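Local coordinates for 2-nitropropane dioxygenase (Streptomyces ansochromogenes, PDB 3BW2), which probably uses a bound FMN and molecular oxygen to oxidise alkyl nitronates such as propionate 3-nitronate, removing their nitro group, at residues S23-A28 / G38-G43; E83-Q88 / R284-Y289; T98-P103 / H298-P303; A262-T267 / R276-R281; L266-T271 / A290-P295. All blocks are in the same frame, centred on the assembly; numbering follows the deposited sequence.

Interaction 1. Residues S23-A28 / G38-G43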
# COMPACT_ATOMS: atom_id res chain seq x y z
N SER A 23 -12.86 20.10 -6.82
CA SER A 23 -11.81 20.96 -7.36
C SER A 23 -12.32 22.06 -8.28
O SER A 23 -12.18 21.99 -9.50
CB SER A 23 -10.75 20.11 -8.07
OG SER A 23 -11.34 19.18 -8.94
N VAL A 24 -12.89 23.10 -7.68
CA VAL A 24 -13.42 24.24 -8.41
C VAL A 24 -12.28 25.19 -8.80
O VAL A 24 -11.17 25.08 -8.28
CB VAL A 24 -14.46 24.99 -7.56
CG1 VAL A 24 -15.67 24.09 -7.33
CG2 VAL A 24 -13.84 25.39 -6.21
N PRO A 25 -12.54 26.14 -9.72
CA PRO A 25 -11.50 27.09 -10.15
C PRO A 25 -10.72 27.73 -9.00
O PRO A 25 -9.51 27.85 -9.07
CB PRO A 25 -12.29 28.12 -10.96
CG PRO A 25 -13.34 27.27 -11.61
CD PRO A 25 -13.80 26.37 -10.46
N GLN A 26 -11.42 28.14 -7.95
CA GLN A 26 -10.75 28.77 -6.82
C GLN A 26 -9.69 27.88 -6.18
O GLN A 26 -8.68 28.38 -5.69
CB GLN A 26 -11.76 29.21 -5.76
CG GLN A 26 -12.47 30.50 -6.09
CD GLN A 26 -13.26 31.05 -4.91
OE1 GLN A 26 -13.89 32.11 -5.01
NE2 GLN A 26 -13.23 30.33 -3.79
N LEU A 27 -9.91 26.57 -6.19
CA LEU A 27 -8.92 25.67 -5.60
C LEU A 27 -7.69 25.62 -6.50
O LEU A 27 -6.56 25.85 -6.06
CB LEU A 27 -9.49 24.26 -5.42
CG LEU A 27 -8.51 23.19 -4.90
CD1 LEU A 27 -7.84 23.67 -3.61
CD2 LEU A 27 -9.26 21.89 -4.65
N ALA A 28 -7.90 25.31 -7.78
CA ALA A 28 -6.81 25.22 -8.73
C ALA A 28 -5.98 26.50 -8.76
O ALA A 28 -4.74 26.44 -8.76
CB ALA A 28 -7.36 24.91 -10.12
N GLY A 38 -2.40 23.33 -10.27
CA GLY A 38 -3.81 23.19 -9.96
C GLY A 38 -4.49 22.37 -11.03
O GLY A 38 -4.03 22.33 -12.17
N PHE A 39 -5.59 21.71 -10.68
CA PHE A 39 -6.32 20.87 -11.63
C PHE A 39 -7.82 21.07 -11.59
O PHE A 39 -8.41 21.29 -10.53
CB PHE A 39 -6.04 19.39 -11.35
CG PHE A 39 -5.24 18.70 -12.42
CD1 PHE A 39 -3.88 18.51 -12.27
CD2 PHE A 39 -5.86 18.24 -13.57
CE1 PHE A 39 -3.13 17.86 -13.26
CE2 PHE A 39 -5.13 17.60 -14.57
CZ PHE A 39 -3.76 17.41 -14.40
N LEU A 40 -8.44 20.99 -12.76
CA LEU A 40 -9.89 21.08 -12.89
C LEU A 40 -10.34 19.66 -13.21
O LEU A 40 -9.61 18.90 -13.85
CB LEU A 40 -10.29 22.02 -14.03
CG LEU A 40 -10.11 23.53 -13.83
CD1 LEU A 40 -10.51 24.26 -15.11
CD2 LEU A 40 -10.95 24.00 -12.65
N ALA A 41 -11.54 19.30 -12.77
CA ALA A 41 -12.07 17.97 -13.03
C ALA A 41 -13.22 18.10 -14.02
O ALA A 41 -14.22 18.76 -13.73
CB ALA A 41 -12.57 17.35 -11.73
N ALA A 42 -13.09 17.47 -15.18
CA ALA A 42 -14.16 17.52 -16.18
C ALA A 42 -15.10 16.32 -16.04
O ALA A 42 -16.12 16.22 -16.71
CB ALA A 42 -13.55 17.56 -17.59
N GLY A 43 -14.73 15.40 -15.14
CA GLY A 43 -15.54 14.22 -14.92
C GLY A 43 -16.97 14.54 -14.51
O GLY A 43 -17.20 15.32 -13.58
O HOH W 1 -13.21 21.22 -11.57
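Leu40 meets the start of helix 25-33 with a single methyl, CD2. Its CG lies anti to the carbonyl carbon (chi1 -73°), on the side of the backbone N. The methyl rests on main chain: CD2 is 3.9 Å from Ser23 O and 4.0 Å from Pro25 N. The side chains of Leu40 and Pro25 cross at about a right angle, with CD2 4.2 Å from Pro25 CG. Val24, between Ser23 and Pro25, is the N-cap residue of the helix. Further into the helix, Ala28 points its CB at the strand, 3.7 Å from Phe39 N. The same residue's carbonyl takes a CA-H...O contact, Gly38 CA to Ala28 O at 3.6 Å. A side chain on Gly38 would run into that oxygen. Ser23 also faces the strand. Its OG touches Ala41 CB at 3.6 Å, but its hydrogen bond goes to Met18 O. A water accepts from Ala41 N at 2.8 Å; its very short approach to Ser23 O is doubtful. This is a beta-alpha-beta crossover of the TIM barrel, running from strand 13-15 through helix 25-33 to strand 38-41. The side chain of Ala41 lies about 4 Å from the bound FMN. Pro25 packs on helix 47-60, Phe39 touches strands 13-15 and 125-129, and the backbone of Leu40 pairs with Gly66 and Asn68 of strand 65-70.

Interaction 2. Residues E83-Q88 / R284-Y289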
# COMPACT_ATOMS: atom_id res chain seq x y z
N GLU A 83 -29.75 -4.73 -12.15
CA GLU A 83 -31.15 -4.83 -11.77
C GLU A 83 -31.27 -5.28 -10.31
O GLU A 83 -32.07 -4.75 -9.55
CB GLU A 83 -31.85 -5.85 -12.68
CG GLU A 83 -33.36 -5.91 -12.51
CD GLU A 83 -33.99 -7.01 -13.34
OE1 GLU A 83 -33.73 -7.05 -14.57
OE2 GLU A 83 -34.74 -7.83 -12.78
N VAL A 84 -30.46 -6.27 -9.94
CA VAL A 84 -30.46 -6.79 -8.58
C VAL A 84 -29.99 -5.75 -7.56
O VAL A 84 -30.56 -5.63 -6.48
CB VAL A 84 -29.55 -8.04 -8.46
CG1 VAL A 84 -29.39 -8.44 -7.00
CG2 VAL A 84 -30.15 -9.18 -9.25
N TYR A 85 -28.95 -4.99 -7.92
CA TYR A 85 -28.43 -3.97 -7.02
C TYR A 85 -29.46 -2.87 -6.85
O TYR A 85 -29.68 -2.38 -5.74
CB TYR A 85 -27.13 -3.39 -7.58
CG TYR A 85 -26.33 -2.60 -6.56
CD1 TYR A 85 -26.00 -3.15 -5.32
CD2 TYR A 85 -25.88 -1.31 -6.85
CE1 TYR A 85 -25.25 -2.45 -4.39
CE2 TYR A 85 -25.12 -0.59 -5.93
CZ TYR A 85 -24.80 -1.17 -4.70
OH TYR A 85 -24.04 -0.47 -3.80
N ALA A 86 -30.10 -2.48 -7.95
CA ALA A 86 -31.12 -1.44 -7.91
C ALA A 86 -32.20 -1.85 -6.92
O ALA A 86 -32.65 -1.06 -6.09
CB ALA A 86 -31.73 -1.25 -9.29
N HIS A 87 -32.61 -3.11 -7.01
CA HIS A 87 -33.63 -3.66 -6.13
C HIS A 87 -33.19 -3.51 -4.67
O HIS A 87 -33.96 -3.07 -3.82
CB HIS A 87 -33.85 -5.14 -6.46
CG HIS A 87 -34.80 -5.84 -5.53
ND1 HIS A 87 -36.12 -5.48 -5.42
CD2 HIS A 87 -34.61 -6.87 -4.68
CE1 HIS A 87 -36.72 -6.27 -4.54
NE2 HIS A 87 -35.82 -7.12 -4.08
N GLN A 88 -31.94 -3.88 -4.39
CA GLN A 88 -31.40 -3.80 -3.05
C GLN A 88 -31.30 -2.37 -2.53
O GLN A 88 -31.14 -2.15 -1.33
CB GLN A 88 -30.02 -4.46 -3.01
CG GLN A 88 -30.03 -5.90 -3.51
CD GLN A 88 -28.64 -6.49 -3.60
OE1 GLN A 88 -27.72 -5.87 -4.14
NE2 GLN A 88 -28.47 -7.71 -3.10
N ARG A 284 -21.05 -0.13 4.36
CA ARG A 284 -21.21 -1.36 5.12
C ARG A 284 -22.38 -2.20 4.61
O ARG A 284 -22.28 -3.42 4.50
CB ARG A 284 -21.43 -1.05 6.61
CG ARG A 284 -20.16 -0.73 7.38
CD ARG A 284 -20.45 -0.58 8.87
NE ARG A 284 -21.05 0.71 9.17
CZ ARG A 284 -20.36 1.84 9.34
NH1 ARG A 284 -19.03 1.83 9.23
NH2 ARG A 284 -20.98 2.98 9.60
N GLU A 285 -23.48 -1.54 4.29
CA GLU A 285 -24.68 -2.24 3.82
C GLU A 285 -24.67 -2.77 2.40
O GLU A 285 -25.08 -3.91 2.16
CB GLU A 285 -25.90 -1.34 3.99
CG GLU A 285 -26.41 -1.21 5.41
CD GLU A 285 -27.67 -0.38 5.49
OE1 GLU A 285 -28.58 -0.59 4.66
OE2 GLU A 285 -27.75 0.48 6.39
N HIS A 286 -24.20 -1.96 1.45
CA HIS A 286 -24.21 -2.36 0.05
C HIS A 286 -22.87 -2.74 -0.55
O HIS A 286 -22.82 -3.40 -1.59
CB HIS A 286 -24.84 -1.23 -0.76
CG HIS A 286 -26.13 -0.73 -0.18
ND1 HIS A 286 -27.27 -1.50 -0.14
CD2 HIS A 286 -26.44 0.44 0.42
CE1 HIS A 286 -28.24 -0.82 0.46
NE2 HIS A 286 -27.76 0.36 0.82
N GLY A 287 -21.78 -2.33 0.09
CA GLY A 287 -20.46 -2.66 -0.41
C GLY A 287 -20.24 -4.12 -0.77
O GLY A 287 -19.77 -4.42 -1.86
N PRO A 288 -20.59 -5.06 0.13
CA PRO A 288 -20.41 -6.50 -0.12
C PRO A 288 -21.16 -7.05 -1.33
O PRO A 288 -20.81 -8.11 -1.84
CB PRO A 288 -20.91 -7.14 1.18
CG PRO A 288 -20.68 -6.08 2.20
CD PRO A 288 -21.13 -4.84 1.48
N TYR A 289 -22.17 -6.33 -1.81
CA TYR A 289 -22.96 -6.82 -2.92
C TYR A 289 -22.91 -5.98 -4.19
O TYR A 289 -23.53 -6.33 -5.19
CB TYR A 289 -24.41 -6.96 -2.45
CG TYR A 289 -24.49 -7.58 -1.07
CD1 TYR A 289 -24.22 -8.93 -0.87
CD2 TYR A 289 -24.75 -6.79 0.06
CE1 TYR A 289 -24.19 -9.49 0.41
CE2 TYR A 289 -24.73 -7.33 1.35
CZ TYR A 289 -24.45 -8.68 1.51
OH TYR A 289 -24.38 -9.22 2.78
O HOH W 2 -26.06 -7.12 -5.78
O HOH W 3 -26.82 -4.21 -1.53
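Tyr85 and Tyr289 bring the two backbones nearest, with CA atoms 7.4 Å apart; the CA atoms of Gln88 and His286 are 8.0 Å apart. The first segment lies on helix 81-88, the second on helix 281-286 and the residues after it. The Tyr85 ring reaches across with CG anti to its backbone N (chi1 -165°). It crosses the His286 side chain at about a right angle, and Tyr85 OH touches His286 CB at 3.2 Å. His286 O lies at the edge of the Tyr85 ring, near its plane, 3.8 Å from CE1. The tyrosine hydroxyl is hydrogen-bonded elsewhere, to Ala269 O. Both helices appear to be additions to the eight-stranded TIM barrel, and this contact joins them away from the flavin site. The polar end of Gln88 reaches the second segment through two waters. One water donates to Gln88 OE1 at 2.6 Å and to Tyr289 O at 2.7 Å. Another lies in the plane of the His286 ring, 3.1 Å from ND1, and donates a weak bond to Gln88 OE1. The other ring nitrogen, His286 NE2, is hydrogen-bonded to Glu92 OE2. The Gln88 amide and the Tyr289 ring are turned 68° apart, and Gln88 OE1 approaches Tyr289 CB at 3.9 Å.

Interaction 3. Residues T98-P103 / H298-P303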
# COMPACT_ATOMS: atom_id res chain seq x y z
N THR A 98 -36.45 9.64 -2.89
CA THR A 98 -36.05 10.00 -4.23
C THR A 98 -35.93 8.75 -5.08
O THR A 98 -35.72 7.65 -4.56
CB THR A 98 -34.71 10.76 -4.22
OG1 THR A 98 -34.37 11.16 -5.55
CG2 THR A 98 -33.61 9.86 -3.67
N GLU A 99 -36.07 8.91 -6.39
CA GLU A 99 -35.99 7.80 -7.33
C GLU A 99 -34.53 7.50 -7.68
O GLU A 99 -33.70 8.40 -7.72
CB GLU A 99 -36.75 8.14 -8.61
CG GLU A 99 -38.24 8.29 -8.44
CD GLU A 99 -38.96 6.97 -8.57
OE1 GLU A 99 -38.88 6.36 -9.66
OE2 GLU A 99 -39.60 6.53 -7.59
N LEU A 100 -34.23 6.24 -7.95
CA LEU A 100 -32.87 5.87 -8.33
C LEU A 100 -32.67 6.45 -9.73
O LEU A 100 -33.64 6.61 -10.48
CB LEU A 100 -32.70 4.35 -8.36
CG LEU A 100 -32.87 3.64 -7.01
CD1 LEU A 100 -32.68 2.14 -7.19
CD2 LEU A 100 -31.87 4.19 -5.99
N GLY A 101 -31.43 6.78 -10.08
CA GLY A 101 -31.17 7.34 -11.39
C GLY A 101 -31.21 6.28 -12.47
O GLY A 101 -31.22 5.08 -12.17
N ASP A 102 -31.25 6.70 -13.73
CA ASP A 102 -31.28 5.76 -14.85
C ASP A 102 -29.88 5.18 -15.00
O ASP A 102 -28.92 5.91 -15.25
CB ASP A 102 -31.67 6.48 -16.14
CG ASP A 102 -31.92 5.52 -17.29
OD1 ASP A 102 -31.24 4.47 -17.36
OD2 ASP A 102 -32.79 5.82 -18.14
N PRO A 103 -29.73 3.85 -14.87
CA PRO A 103 -28.42 3.22 -15.00
C PRO A 103 -27.79 3.41 -16.37
O PRO A 103 -26.58 3.34 -16.53
CB PRO A 103 -28.71 1.75 -14.70
CG PRO A 103 -30.12 1.59 -15.20
CD PRO A 103 -30.79 2.84 -14.68
N HIS A 298 -23.06 4.32 -10.74
CA HIS A 298 -22.90 5.73 -10.42
C HIS A 298 -24.17 6.51 -10.73
O HIS A 298 -24.62 7.33 -9.92
CB HIS A 298 -21.72 6.32 -11.19
CG HIS A 298 -21.65 7.82 -11.12
ND1 HIS A 298 -22.28 8.64 -12.03
CD2 HIS A 298 -21.08 8.64 -10.20
CE1 HIS A 298 -22.10 9.90 -11.68
NE2 HIS A 298 -21.37 9.93 -10.58
N HIS A 299 -24.76 6.26 -11.89
CA HIS A 299 -26.00 6.95 -12.28
C HIS A 299 -27.12 6.54 -11.33
O HIS A 299 -27.93 7.36 -10.91
CB HIS A 299 -26.42 6.56 -13.70
CG HIS A 299 -25.45 6.97 -14.76
ND1 HIS A 299 -24.94 8.25 -14.86
CD2 HIS A 299 -24.92 6.28 -15.80
CE1 HIS A 299 -24.14 8.32 -15.91
NE2 HIS A 299 -24.11 7.14 -16.49
N LEU A 300 -27.14 5.25 -11.01
CA LEU A 300 -28.15 4.68 -10.14
C LEU A 300 -28.20 5.35 -8.76
O LEU A 300 -29.29 5.68 -8.27
CB LEU A 300 -27.87 3.19 -9.98
CG LEU A 300 -28.98 2.27 -9.46
CD1 LEU A 300 -30.12 2.23 -10.48
CD2 LEU A 300 -28.41 0.88 -9.24
N THR A 301 -27.04 5.56 -8.15
CA THR A 301 -26.97 6.14 -6.80
C THR A 301 -26.84 7.65 -6.71
O THR A 301 -27.03 8.23 -5.63
CB THR A 301 -25.78 5.56 -6.01
OG1 THR A 301 -24.56 6.04 -6.58
CG2 THR A 301 -25.80 4.03 -6.06
N SER A 302 -26.52 8.30 -7.82
CA SER A 302 -26.34 9.75 -7.82
C SER A 302 -27.44 10.50 -7.07
O SER A 302 -27.14 11.37 -6.25
CB SER A 302 -26.24 10.28 -9.25
OG SER A 302 -25.97 11.66 -9.23
N PRO A 303 -28.72 10.18 -7.34
CA PRO A 303 -29.83 10.85 -6.65
C PRO A 303 -29.79 10.60 -5.14
O PRO A 303 -30.12 11.48 -4.35
CB PRO A 303 -31.06 10.24 -7.31
CG PRO A 303 -30.58 9.89 -8.68
CD PRO A 303 -29.23 9.30 -8.40
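His299 meets Asp102 and Pro103 first. Its CB lies 3.0 Å from Asp102 O. CG is anti to the carbonyl carbon (chi1 -63°), beside the backbone N, and the ring edge at CD2 meets Pro103 O at 3.5 Å. The far nitrogen, NE2, is hydrogen-bonded to Gly106 O, so the ring spans two points of one loop. An alanine here would probably leave Gly106 O without that partner and open a gap beside Pro103 O. His299 O takes a CA-H...O contact from Gly101 CA at 3.3 Å, and a CB on Gly101 would clash with it. Leu300 accepts the hydrogen bond of the contact: Gly101 N donates to Leu300 O at 3.0 Å, with an angle of 159° at the hydrogen. The donor stands 32° out of the carbonyl plane. The Leu300 side chain uses CD1, which is 3.5 Å from Gly101 O and 4.0 Å from Leu100 CB. Helix 296-311 is kinked at Pro303, which has no N-H to give to the turn before. The loop between helices 90-95 and 111-120 lies along this bend, apparently outside the TIM barrel proper. Pro303 CB abuts Glu99 O at 3.2 Å, while CG lies 3.5 Å from Gly101 N. The side chain of Thr98 crosses the Pro303 ring at about a right angle.

Interaction 4. Residues A262-T267 / R276-R281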
# COMPACT_ATOMS: atom_id res chain seq x y z
N ALA A 262 -12.94 6.31 11.20
CA ALA A 262 -11.53 5.99 11.34
C ALA A 262 -10.89 5.20 10.21
O ALA A 262 -9.68 5.26 10.03
CB ALA A 262 -11.30 5.27 12.66
N ARG A 263 -11.69 4.47 9.43
CA ARG A 263 -11.10 3.68 8.36
C ARG A 263 -11.70 3.88 6.98
O ARG A 263 -12.80 4.42 6.83
CB ARG A 263 -11.15 2.20 8.75
CG ARG A 263 -10.36 1.27 7.83
CD ARG A 263 -9.94 0.00 8.57
NE ARG A 263 -11.07 -0.75 9.10
CZ ARG A 263 -10.95 -1.87 9.81
NH1 ARG A 263 -9.75 -2.38 10.06
NH2 ARG A 263 -12.04 -2.49 10.26
N THR A 264 -10.94 3.46 5.97
CA THR A 264 -11.37 3.55 4.58
C THR A 264 -11.32 2.16 3.96
O THR A 264 -10.68 1.25 4.50
CB THR A 264 -10.44 4.45 3.75
OG1 THR A 264 -9.17 3.81 3.59
CG2 THR A 264 -10.22 5.79 4.45
N ARG A 265 -12.00 2.01 2.84
CA ARG A 265 -12.03 0.74 2.12
C ARG A 265 -12.36 1.00 0.67
O ARG A 265 -13.03 1.98 0.34
CB ARG A 265 -13.10 -0.20 2.69
CG ARG A 265 -12.74 -0.83 4.01
CD ARG A 265 -13.83 -1.81 4.43
NE ARG A 265 -13.51 -2.45 5.70
CZ ARG A 265 -12.46 -3.23 5.90
NH1 ARG A 265 -11.61 -3.47 4.91
NH2 ARG A 265 -12.24 -3.77 7.10
N LEU A 266 -11.86 0.13 -0.20
CA LEU A 266 -12.15 0.24 -1.62
C LEU A 266 -13.52 -0.42 -1.78
O LEU A 266 -13.75 -1.49 -1.21
CB LEU A 266 -11.12 -0.53 -2.44
CG LEU A 266 -9.78 0.16 -2.68
CD1 LEU A 266 -8.80 -0.84 -3.29
CD2 LEU A 266 -9.98 1.35 -3.61
N THR A 267 -14.42 0.20 -2.52
CA THR A 267 -15.74 -0.37 -2.71
C THR A 267 -16.37 0.05 -4.04
O THR A 267 -16.00 1.07 -4.62
CB THR A 267 -16.70 0.06 -1.58
OG1 THR A 267 -17.98 -0.57 -1.76
CG2 THR A 267 -16.89 1.57 -1.57
N ARG A 276 -11.87 4.27 -3.12
CA ARG A 276 -11.65 4.31 -1.68
C ARG A 276 -12.44 5.42 -0.99
O ARG A 276 -12.28 6.61 -1.29
CB ARG A 276 -10.16 4.46 -1.37
CG ARG A 276 -9.82 4.42 0.11
CD ARG A 276 -8.32 4.49 0.34
NE ARG A 276 -7.63 3.31 -0.17
CZ ARG A 276 -7.65 2.11 0.40
NH1 ARG A 276 -8.34 1.91 1.52
NH2 ARG A 276 -6.99 1.10 -0.15
N SER A 277 -13.29 5.01 -0.05
CA SER A 277 -14.15 5.91 0.70
C SER A 277 -14.06 5.61 2.19
O SER A 277 -13.66 4.51 2.58
CB SER A 277 -15.60 5.72 0.24
OG SER A 277 -16.52 6.25 1.17
N LEU A 278 -14.43 6.57 3.03
CA LEU A 278 -14.44 6.34 4.47
C LEU A 278 -15.59 5.36 4.68
O LEU A 278 -16.63 5.47 4.03
CB LEU A 278 -14.74 7.64 5.23
CG LEU A 278 -13.72 8.77 5.16
CD1 LEU A 278 -14.28 10.01 5.82
CD2 LEU A 278 -12.43 8.35 5.86
N VAL A 279 -15.40 4.37 5.55
CA VAL A 279 -16.45 3.39 5.79
C VAL A 279 -17.63 4.05 6.49
O VAL A 279 -17.47 4.67 7.53
CB VAL A 279 -15.92 2.22 6.65
CG1 VAL A 279 -17.05 1.23 6.94
CG2 VAL A 279 -14.78 1.51 5.92
N ASN A 280 -18.81 3.94 5.90
CA ASN A 280 -20.01 4.50 6.49
C ASN A 280 -21.14 3.51 6.31
O ASN A 280 -20.93 2.41 5.79
CB ASN A 280 -20.35 5.87 5.86
CG ASN A 280 -20.59 5.78 4.36
OD1 ASN A 280 -20.62 4.69 3.79
ND2 ASN A 280 -20.78 6.94 3.73
N ARG A 281 -22.35 3.89 6.72
CA ARG A 281 -23.51 3.01 6.62
C ARG A 281 -23.73 2.43 5.22
O ARG A 281 -23.85 1.22 5.05
CB ARG A 281 -24.77 3.75 7.07
CG ARG A 281 -26.02 2.87 7.09
CD ARG A 281 -27.28 3.69 7.38
NE ARG A 281 -27.55 4.67 6.33
CZ ARG A 281 -27.90 4.36 5.09
NH1 ARG A 281 -28.03 3.09 4.72
NH2 ARG A 281 -28.13 5.32 4.20
O HOH W 4 -8.16 -0.16 3.33
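Strands 264-267 and 275-278 form a beta hairpin in which Arg265 and Ser277 are an antiparallel hydrogen-bonded pair. The hairpin belongs to a small sheet beside the TIM barrel, completed by strand 178-179. Arg265 N donates to Ser277 O at 3.0 Å, and Ser277 N returns a bond to Arg265 O at 3.1 Å. Past the strands, Val279 N donates to Arg263 O at 2.9 Å, nearly straight at 171°. Val279 CG2 lies 3.6 Å from Arg265 CG, its side chain oblique to the extended arginine chain. The Arg265 guanidinium goes on to Glu188 O of the second subunit, so this strand takes part in the dimer interface. Leu266 and Arg276 share one face of the sheet. Leu266 CG sits over one face of the Arg276 guanidinium, offset toward the rim. The Arg276 chain bends at chi3 (-66°), and this places NE before the head group turns to Thr264. Its NH2 donates to Val174 O, and the Arg276 side chain lies about 4 Å from Gly177, which binds FMN. NH1 donates to a water at 2.8 Å, which in turn donates to Thr264 O. The same Arg276 NH1 donates to Thr264 OG1 at 2.9 Å, with the oxygen 18° out of the guanidinium plane.

Interaction 5. Residues L266-T271 / A290-P295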
# COMPACT_ATOMS: atom_id res chain seq x y z
N LEU A 266 -11.86 0.13 -0.20
CA LEU A 266 -12.15 0.24 -1.62
C LEU A 266 -13.52 -0.42 -1.78
O LEU A 266 -13.75 -1.49 -1.21
CB LEU A 266 -11.12 -0.53 -2.44
CG LEU A 266 -9.78 0.16 -2.68
CD1 LEU A 266 -8.80 -0.84 -3.29
CD2 LEU A 266 -9.98 1.35 -3.61
N THR A 267 -14.42 0.20 -2.52
CA THR A 267 -15.74 -0.37 -2.71
C THR A 267 -16.37 0.05 -4.04
O THR A 267 -16.00 1.07 -4.62
CB THR A 267 -16.70 0.06 -1.58
OG1 THR A 267 -17.98 -0.57 -1.76
CG2 THR A 267 -16.89 1.57 -1.57
N ARG A 268 -17.31 -0.76 -4.51
CA ARG A 268 -18.03 -0.48 -5.74
C ARG A 268 -19.44 -0.03 -5.37
O ARG A 268 -20.27 0.24 -6.24
CB ARG A 268 -18.11 -1.73 -6.63
CG ARG A 268 -16.78 -2.18 -7.23
CD ARG A 268 -17.01 -3.16 -8.40
NE ARG A 268 -15.76 -3.62 -9.01
CZ ARG A 268 -14.96 -4.54 -8.48
NH1 ARG A 268 -15.26 -5.12 -7.33
NH2 ARG A 268 -13.83 -4.87 -9.10
N ALA A 269 -19.71 0.06 -4.07
CA ALA A 269 -21.03 0.44 -3.57
C ALA A 269 -21.66 1.69 -4.19
O ALA A 269 -22.84 1.69 -4.51
CB ALA A 269 -20.97 0.60 -2.05
N PHE A 270 -20.87 2.74 -4.35
CA PHE A 270 -21.40 3.99 -4.88
C PHE A 270 -21.41 4.16 -6.40
O PHE A 270 -22.31 4.82 -6.94
CB PHE A 270 -20.64 5.16 -4.27
CG PHE A 270 -20.72 5.23 -2.77
CD1 PHE A 270 -21.88 5.67 -2.14
CD2 PHE A 270 -19.65 4.82 -1.98
CE1 PHE A 270 -21.96 5.72 -0.75
CE2 PHE A 270 -19.72 4.86 -0.59
CZ PHE A 270 -20.89 5.31 0.03
N THR A 271 -20.44 3.58 -7.09
CA THR A 271 -20.34 3.78 -8.53
C THR A 271 -20.18 2.55 -9.41
O THR A 271 -20.24 2.65 -10.63
CB THR A 271 -19.17 4.72 -8.84
OG1 THR A 271 -17.94 4.05 -8.52
CG2 THR A 271 -19.26 5.98 -7.99
N ALA A 290 -22.16 -4.88 -4.14
CA ALA A 290 -22.04 -3.99 -5.29
C ALA A 290 -21.38 -4.68 -6.48
O ALA A 290 -20.28 -5.22 -6.37
CB ALA A 290 -21.25 -2.75 -4.91
N PRO A 291 -22.04 -4.65 -7.65
CA PRO A 291 -21.52 -5.27 -8.87
C PRO A 291 -20.57 -4.37 -9.64
O PRO A 291 -20.57 -3.15 -9.45
CB PRO A 291 -22.79 -5.56 -9.66
CG PRO A 291 -23.62 -4.34 -9.35
CD PRO A 291 -23.42 -4.17 -7.85
N ALA A 292 -19.76 -4.97 -10.50
CA ALA A 292 -18.82 -4.22 -11.32
C ALA A 292 -19.63 -3.71 -12.51
O ALA A 292 -19.78 -4.40 -13.51
CB ALA A 292 -17.69 -5.12 -11.79
N ALA A 293 -20.17 -2.50 -12.39
CA ALA A 293 -20.98 -1.92 -13.45
C ALA A 293 -20.89 -0.40 -13.41
O ALA A 293 -21.75 0.26 -12.83
CB ALA A 293 -22.43 -2.37 -13.30
N TYR A 294 -19.86 0.14 -14.05
CA TYR A 294 -19.62 1.58 -14.10
C TYR A 294 -19.83 2.10 -15.52
O TYR A 294 -19.46 1.44 -16.49
CB TYR A 294 -18.19 1.88 -13.66
CG TYR A 294 -17.83 3.34 -13.72
CD1 TYR A 294 -18.10 4.19 -12.65
CD2 TYR A 294 -17.24 3.88 -14.86
CE1 TYR A 294 -17.80 5.55 -12.72
CE2 TYR A 294 -16.93 5.24 -14.94
CZ TYR A 294 -17.21 6.06 -13.87
OH TYR A 294 -16.90 7.41 -13.93
N PRO A 295 -20.42 3.30 -15.68
CA PRO A 295 -20.91 4.20 -14.63
C PRO A 295 -22.36 3.91 -14.27
O PRO A 295 -23.02 4.72 -13.62
CB PRO A 295 -20.74 5.57 -15.27
CG PRO A 295 -21.16 5.28 -16.69
CD PRO A 295 -20.46 3.96 -16.99
O HOH W 5 -17.76 -5.35 -5.59
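Ala290 presses its CB onto the peptide that links Arg268 to Ala269. The methyl carbon is 3.3 Å from both Arg268 C and Ala269 N, and the CB atoms of Arg268 and Ala290 are 3.7 Å apart. The N-H of that peptide is held by an ST turn: Thr267 OG1 accepts from Ala269 N at 3.0 Å. A second close spot lies at Tyr294. Thr271 O sits at the edge of the ring, near its plane, 3.3 Å from CD1. The Thr271 and Tyr294 side chains run side by side and point the same way. One ring face of Tyr294 is covered by CB of Pro295, which follows a cis peptide bond. The hydroxyls bond elsewhere, Thr271 to His179 and Tyr294 to Tyr44. The Arg268 and Ala292 end is the solvent side: Ala292 is exposed and a water takes part. Arg268 is extended from CG to NE and runs past Ala292, with CD 3.6 Å from Ala292 CA. Arg268 NH1 donates at 3.1 Å to a water in the guanidinium plane, and this water donates to Ala290 O at 2.6 Å. Arg268 NH2 forms salt bridges with Asp185 and Asp190. An alanine at Arg268 would probably leave these two acids without this countercharge and open a gap beside Ala292. The contact joins the turn after strand 264-267 to the loop before helix 296-311, with the side chain of Tyr294 about 8 Å from the bound FMN. The segments meet by packing and through one water, and the charge of Arg268 is probably balanced by the two acids beyond the contact.

How the interactions relate
Interaction 1 comes first along the chain and lies in the barrel, next to the FMN. The other four each use part of residues 262-303, which follow the last barrel strand, 233-236. Interactions 4 and 5 share Leu266 and Thr267 and both use strand 264-267. Interactions 2 and 5 have centres about 9 Å apart and meet through Tyr85 and Ala269. Interactions 2 and 3 are linked by Leu300 against helix 81-88, and interaction 3 reaches interaction 5 through Thr301 and Phe270. Interaction 1 stays apart, with its nearest atoms about 7 Å from interactions 3 and 5. Interactions 2 and 3 thus tie this late region back to residues 83-103.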